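Helicase-like protein (Bacteroides thetaiotaomicron, PDB 2FG1) is a macro-domain protein of unproven function that probably hydrolyses ADP-ribosylated thymidine in DNA, releasing ADP-ribose and restoring the unmodified base. Local coordinates at residues T25-D30 / I83-I88; F63-V68 / Y100-Q105. One frame throughout, in Å; residues are numbered along the deposited sequence.

Interaction 1: residues T25-D30 / I83-I88; sequences THICND and IGQHGI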
loop_
_atom_site.group_PDB
_atom_site.type_symbol
_atom_site.label_atom_id
_atom_site.label_comp_id
_atom_site.label_asym_id
_atom_site.label_seq_id
_atom_site.Cartn_x
_atom_site.Cartn_y
_atom_site.Cartn_z
ATOM N N THR A 25 3.855 -1.754 0.428
ATOM C CA THR A 25 2.659 -0.931 0.609
ATOM C C THR A 25 1.526 -1.457 -0.248
ATOM O O THR A 25 1.727 -1.742 -1.426
ATOM C CB THR A 25 2.900 0.535 0.199
ATOM O OG1 THR A 25 3.304 0.587 -1.178
ATOM C CG2 THR A 25 3.977 1.179 1.040
ATOM N N HIS A 26 0.321 -1.544 0.314
ATOM C CA HIS A 26 -0.837 -1.943 -0.484
ATOM C C HIS A 26 -2.097 -1.281 0.070
ATOM O O HIS A 26 -2.115 -0.805 1.201
ATOM C CB HIS A 26 -0.945 -3.471 -0.529
ATOM C CG HIS A 26 -1.361 -4.063 0.771
ATOM N ND1 HIS A 26 -2.544 -4.748 0.915
ATOM C CD2 HIS A 26 -0.794 -4.005 1.999
ATOM C CE1 HIS A 26 -2.681 -5.112 2.180
ATOM N NE2 HIS A 26 -1.638 -4.667 2.859
ATOM N N ILE A 27 -3.136 -1.236 -0.756
ATOM C CA ILE A 27 -4.370 -0.531 -0.424
ATOM C C ILE A 27 -5.414 -1.488 0.129
ATOM O O ILE A 27 -5.818 -2.463 -0.536
ATOM C CB ILE A 27 -4.944 0.221 -1.643
ATOM C CG1 ILE A 27 -3.978 1.325 -2.099
ATOM C CG2 ILE A 27 -6.302 0.834 -1.292
ATOM C CD1 ILE A 27 -4.358 1.978 -3.435
ATOM N N CYS A 28 -5.847 -1.177 1.350
ATOM C CA CYS A 28 -6.905 -1.888 2.034
ATOM C C CYS A 28 -8.196 -1.092 1.991
ATOM O O CYS A 28 -8.208 0.132 1.803
ATOM C CB CYS A 28 -6.502 -2.110 3.497
ATOM S SG CYS A 28 -5.074 -3.146 3.725
ATOM N N ASN A 29 -9.303 -1.795 2.177
ATOM C CA ASN A 29 -10.592 -1.123 2.287
ATOM C C ASN A 29 -10.938 -0.748 3.727
ATOM O O ASN A 29 -10.280 -1.182 4.693
ATOM C CB ASN A 29 -11.696 -1.977 1.669
ATOM C CG ASN A 29 -11.857 -3.289 2.384
ATOM O OD1 ASN A 29 -12.417 -3.339 3.481
ATOM N ND2 ASN A 29 -11.312 -4.352 1.798
ATOM N N ASP A 30 -11.986 0.059 3.856
ATOM C CA ASP A 30 -12.417 0.571 5.158
ATOM C C ASP A 30 -13.558 -0.223 5.804
ATOM O O ASP A 30 -14.213 0.285 6.719
ATOM C CB ASP A 30 -12.778 2.064 5.056
ATOM C CG ASP A 30 -13.930 2.336 4.105
ATOM O OD1 ASP A 30 -14.491 1.377 3.527
ATOM O OD2 ASP A 30 -14.283 3.530 3.950
ATOM N N ILE A 83 -5.318 2.292 4.421
ATOM C CA ILE A 83 -6.758 2.340 4.153
ATOM C C ILE A 83 -7.040 3.407 3.101
ATOM O O ILE A 83 -7.077 4.601 3.406
ATOM C CB ILE A 83 -7.600 2.553 5.426
ATOM C CG1 ILE A 83 -7.297 1.463 6.460
ATOM C CG2 ILE A 83 -9.090 2.552 5.068
ATOM C CD1 ILE A 83 -8.082 1.627 7.756
ATOM N N GLY A 84 -7.230 2.964 1.857
ATOM C CA GLY A 84 -7.320 3.881 0.721
ATOM C C GLY A 84 -8.476 3.664 -0.228
ATOM O O GLY A 84 -8.525 4.278 -1.293
ATOM N N GLN A 85 -9.393 2.783 0.143
ATOM C CA GLN A 85 -10.584 2.601 -0.665
ATOM C C GLN A 85 -11.812 2.448 0.219
ATOM O O GLN A 85 -11.751 1.894 1.319
ATOM C CB GLN A 85 -10.427 1.453 -1.670
ATOM C CG GLN A 85 -10.559 0.093 -1.071
ATOM C CD GLN A 85 -10.512 -1.013 -2.119
ATOM O OE1 GLN A 85 -9.436 -1.333 -2.640
ATOM N NE2 GLN A 85 -11.669 -1.613 -2.416
ATOM N N HIS A 86 -12.920 2.984 -0.278
ATOM C CA HIS A 86 -14.174 3.001 0.449
ATOM C C HIS A 86 -15.039 1.842 -0.018
ATOM O O HIS A 86 -15.450 1.795 -1.179
ATOM C CB HIS A 86 -14.883 4.331 0.211
ATOM C CG HIS A 86 -16.187 4.452 0.929
ATOM N ND1 HIS A 86 -16.306 4.287 2.293
ATOM C CD2 HIS A 86 -17.432 4.722 0.470
ATOM C CE1 HIS A 86 -17.569 4.459 2.645
ATOM N NE2 HIS A 86 -18.272 4.717 1.558
ATOM N N GLY A 87 -15.291 0.903 0.886
ATOM C CA GLY A 87 -16.044 -0.304 0.558
ATOM C C GLY A 87 -15.261 -1.203 -0.381
ATOM O O GLY A 87 -14.066 -0.982 -0.630
ATOM N N ILE A 88 -15.943 -2.221 -0.896
ATOM C CA ILE A 88 -15.348 -3.199 -1.805
ATOM C C ILE A 88 -15.871 -2.983 -3.231
ATOM O O ILE A 88 -15.141 -3.181 -4.211
ATOM C CB ILE A 88 -15.626 -4.654 -1.318
ATOM C CG1 ILE A 88 -15.022 -4.882 0.078
ATOM C CG2 ILE A 88 -15.102 -5.690 -2.321
ATOM C CD1 ILE A 88 -15.386 -6.213 0.723
HETATM O O HOH W 1 -6.888 -2.517 -3.176
#
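A beta bulge where strands 22-29 and 77-85 pair in parallel joins Cys28 and Asn29 to Ile83, Gly84 and Gln85, at the C-terminal end of two neighbouring strands of the macro-domain sheet. The register gives the evidence: Cys28 pairs with Ile83 but Asn29 with Gln85, so Gly84 is the extra residue. Cys28 O accordingly takes two consecutive N-H groups, Gly84 N at 3.0 Å and, weakly, Gln85 N at 3.3 Å. A second weak bond, Asp30 N to Gln85 O at 3.1 Å, follows the bulge.

Past the strands the Asp30 carboxylate grips segment 83-88 through both oxygens. With CG between the backbone N and the carbonyl carbon (chi1 62°), the carboxylate is brought to His86 and Gly87. OD1 accepts Gly87 N at 2.8 Å, on the syn side but tilted out of the carboxylate plane. OD2 uses its syn lone pair for His86 ND1 at 2.7 Å, almost straight at 174°; it lies in the imidazole plane, although carboxylate and ring planes stand 85° apart. An alanine in place of Asp30 would probably leave Gly87 N and His86 ND1 without these mates and the imidazole freer to turn.

On the face carrying Asn29 and Gln85, Gln85 CG packs on Asn29 CB at 3.6 Å, while Asn29 ND2 turns to Gly33 O. Gly33 lies in the loop that follows strand 22-29, which in this family is probably part of the ADP-ribose cleft. The Gln85 amide is fixed at both ends: NE2 donates to Gly87 O at 3.1 Å, nearly in its own amide plane, and OE1 accepts from a water that also donates to Ile27 O.

Interaction 2: residues F63-V68 / Y100-Q105; sequences FTLGAV and YDAVRQ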
loop_
_atom_site.group_PDB
_atom_site.type_symbol
_atom_site.label_atom_id
_atom_site.label_comp_id
_atom_site.label_asym_id
_atom_site.label_seq_id
_atom_site.Cartn_x
_atom_site.Cartn_y
_atom_site.Cartn_z
ATOM N N PHE A 63 -9.442 3.639 12.389
ATOM C CA PHE A 63 -9.667 2.771 11.246
ATOM C C PHE A 63 -10.424 3.591 10.215
ATOM O O PHE A 63 -11.637 3.443 10.032
ATOM C CB PHE A 63 -10.431 1.499 11.639
ATOM C CG PHE A 63 -10.399 0.435 10.577
ATOM C CD1 PHE A 63 -9.326 -0.452 10.502
ATOM C CD2 PHE A 63 -11.426 0.325 9.645
ATOM C CE1 PHE A 63 -9.276 -1.416 9.518
ATOM C CE2 PHE A 63 -11.387 -0.641 8.660
ATOM C CZ PHE A 63 -10.317 -1.516 8.595
ATOM N N THR A 64 -9.687 4.485 9.567
ATOM C CA THR A 64 -10.282 5.523 8.731
ATOM C C THR A 64 -9.494 5.658 7.434
ATOM O O THR A 64 -8.303 5.349 7.377
ATOM C CB THR A 64 -10.312 6.901 9.454
ATOM O OG1 THR A 64 -9.014 7.213 9.973
ATOM C CG2 THR A 64 -11.303 6.882 10.600
ATOM N N LEU A 65 -10.171 6.137 6.396
ATOM C CA LEU A 65 -9.512 6.471 5.140
ATOM C C LEU A 65 -8.331 7.403 5.400
ATOM O O LEU A 65 -8.482 8.418 6.108
ATOM C CB LEU A 65 -10.505 7.134 4.180
ATOM C CG LEU A 65 -11.534 6.183 3.563
ATOM C CD1 LEU A 65 -12.699 6.983 3.001
ATOM C CD2 LEU A 65 -10.915 5.311 2.483
ATOM N N GLY A 66 -7.170 7.062 4.846
ATOM C CA GLY A 66 -5.970 7.863 5.052
ATOM C C GLY A 66 -5.045 7.332 6.128
ATOM O O GLY A 66 -3.897 7.754 6.196
ATOM N N ALA A 67 -5.531 6.394 6.948
ATOM C CA ALA A 67 -4.722 5.812 8.022
ATOM C C ALA A 67 -3.867 4.650 7.520
ATOM O O ALA A 67 -4.187 4.008 6.510
ATOM C CB ALA A 67 -5.608 5.361 9.187
ATOM N N VAL A 68 -2.781 4.372 8.237
ATOM C CA VAL A 68 -1.851 3.307 7.865
ATOM C C VAL A 68 -1.432 2.548 9.113
ATOM O O VAL A 68 -1.140 3.156 10.151
ATOM C CB VAL A 68 -0.577 3.879 7.172
ATOM C CG1 VAL A 68 0.342 2.746 6.706
ATOM C CG2 VAL A 68 -0.947 4.778 5.999
ATOM N N TYR A 100 -8.437 8.654 -4.024
ATOM C CA TYR A 100 -7.081 9.155 -4.299
ATOM C C TYR A 100 -6.551 10.030 -3.179
ATOM O O TYR A 100 -5.374 9.958 -2.843
ATOM C CB TYR A 100 -7.023 9.911 -5.625
ATOM C CG TYR A 100 -7.270 9.058 -6.848
ATOM C CD1 TYR A 100 -6.284 8.199 -7.329
ATOM C CD2 TYR A 100 -8.480 9.124 -7.530
ATOM C CE1 TYR A 100 -6.500 7.418 -8.466
ATOM C CE2 TYR A 100 -8.710 8.348 -8.668
ATOM C CZ TYR A 100 -7.719 7.495 -9.122
ATOM O OH TYR A 100 -7.946 6.734 -10.243
ATOM N N ASP A 101 -7.415 10.856 -2.600
ATOM C CA ASP A 101 -7.000 11.696 -1.470
ATOM C C ASP A 101 -6.603 10.864 -0.248
ATOM O O ASP A 101 -5.612 11.165 0.438
ATOM C CB ASP A 101 -8.045 12.772 -1.127
ATOM C CG ASP A 101 -9.442 12.211 -0.819
ATOM O OD1 ASP A 101 -9.785 11.052 -1.152
ATOM O OD2 ASP A 101 -10.253 12.984 -0.253
ATOM N N ALA A 102 -7.354 9.798 0.002
ATOM C CA ALA A 102 -7.008 8.878 1.076
ATOM C C ALA A 102 -5.664 8.206 0.820
ATOM O O ALA A 102 -4.823 8.127 1.720
ATOM C CB ALA A 102 -8.104 7.830 1.263
ATOM N N VAL A 103 -5.439 7.725 -0.402
ATOM C CA VAL A 103 -4.164 7.097 -0.726
ATOM C C VAL A 103 -3.027 8.091 -0.529
ATOM O O VAL A 103 -1.992 7.731 0.004
ATOM C CB VAL A 103 -4.135 6.494 -2.153
ATOM C CG1 VAL A 103 -2.773 5.868 -2.441
ATOM C CG2 VAL A 103 -5.236 5.444 -2.303
ATOM N N ARG A 104 -3.218 9.333 -0.960
ATOM C CA ARG A 104 -2.183 10.350 -0.763
ATOM C C ARG A 104 -1.879 10.548 0.724
ATOM O O ARG A 104 -0.705 10.588 1.116
ATOM C CB ARG A 104 -2.564 11.668 -1.413
ATOM C CG ARG A 104 -1.479 12.711 -1.174
ATOM C CD ARG A 104 -1.835 14.057 -1.718
ATOM N NE ARG A 104 -1.955 14.096 -3.172
ATOM C CZ ARG A 104 -0.926 14.265 -4.000
ATOM N NH1 ARG A 104 0.328 14.328 -3.534
ATOM N NH2 ARG A 104 -1.140 14.333 -5.308
ATOM N N GLN A 105 -2.919 10.638 1.547
ATOM C CA GLN A 105 -2.721 10.783 2.996
ATOM C C GLN A 105 -1.960 9.584 3.558
ATOM O O GLN A 105 -1.036 9.745 4.366
ATOM C CB GLN A 105 -4.052 10.990 3.719
ATOM C CG GLN A 105 -3.900 11.193 5.231
ATOM C CD GLN A 105 -5.184 11.577 5.932
ATOM O OE1 GLN A 105 -6.284 11.208 5.517
ATOM N NE2 GLN A 105 -5.049 12.351 7.007
#
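Leu65 and Gly66, at the two central positions of a type II beta turn from Thr64 to Ala67, lie against Ala102 and Gln105 in the first turns of helix 100-117. The turn is closed by its own backbone bond, Ala67 N to Thr64 O at 3.0 Å. No hydrogen bond crosses to the helix, so the contact rests on packing and a CA-H...O interaction.

The apolar part is small: the methyl of Ala102 meets Leu65 CB at 3.8 Å, with Leu65 CD2 slightly farther off and Gly66 N also alongside that methyl.

The CA-H...O contact runs from Gly66 CA to Ala102 O, 3.5 Å long with an angle of 161° at the hydrogen. Gly66 and Ala102 have the nearest CA atoms of the two segments, 4.2 Å apart. Gly66 takes a positive phi (98°), at which a side chain would jam against the carbonyl oxygen of Leu65; a side chain here would also run into Gln105 OE1, so the missing CB makes room for the glutamine.

The remaining contact is van der Waals packing by Gln105, one helical turn after Ala102. Its CG is anti to the backbone N (chi1 -178°) and lies 3.6 Å from Gly66 O. Farther out on the extended chain, OE1 comes within 3.4 Å of Gly66 CA, so CB, CG, CD and OE1 all pack against Gly66, with OE1 also near Leu65 O.

Elsewhere on the helix Arg104 forms salt bridges with Glu144 and Glu145 of helix 135-147, and the Tyr100 hydroxyl is hydrogen-bonded to Lys134 N. The helix carries the chain from strand 77-85 to the parallel strand 120-123, past strand 22-29 between them: a beta-alpha-beta crossover of the alpha/beta/alpha macro-domain fold, with the type II turn packed on its first helical residues.

Interactions 1 and 2 lie with their centres about 8 Å apart and meet at Ile83. Its backbone O and N probably bond Gly66 N and Ala67 O, each at 2.9 Å, tying the turn of interaction 2 to the strand of interaction 1; Asp30 O also packs on Phe63 CE2. Along the chain the segments alternate: 25-30, 63-68, 83-88, 100-105. Strand 77-85 thus has strand 22-29 on one side and, on the other, the antiparallel edge strand 68-74 with the turn leading into it, while helix 100-117 follows it in sequence. Together the contacts connect the sheet, its edge and a flanking helix within one macro domain.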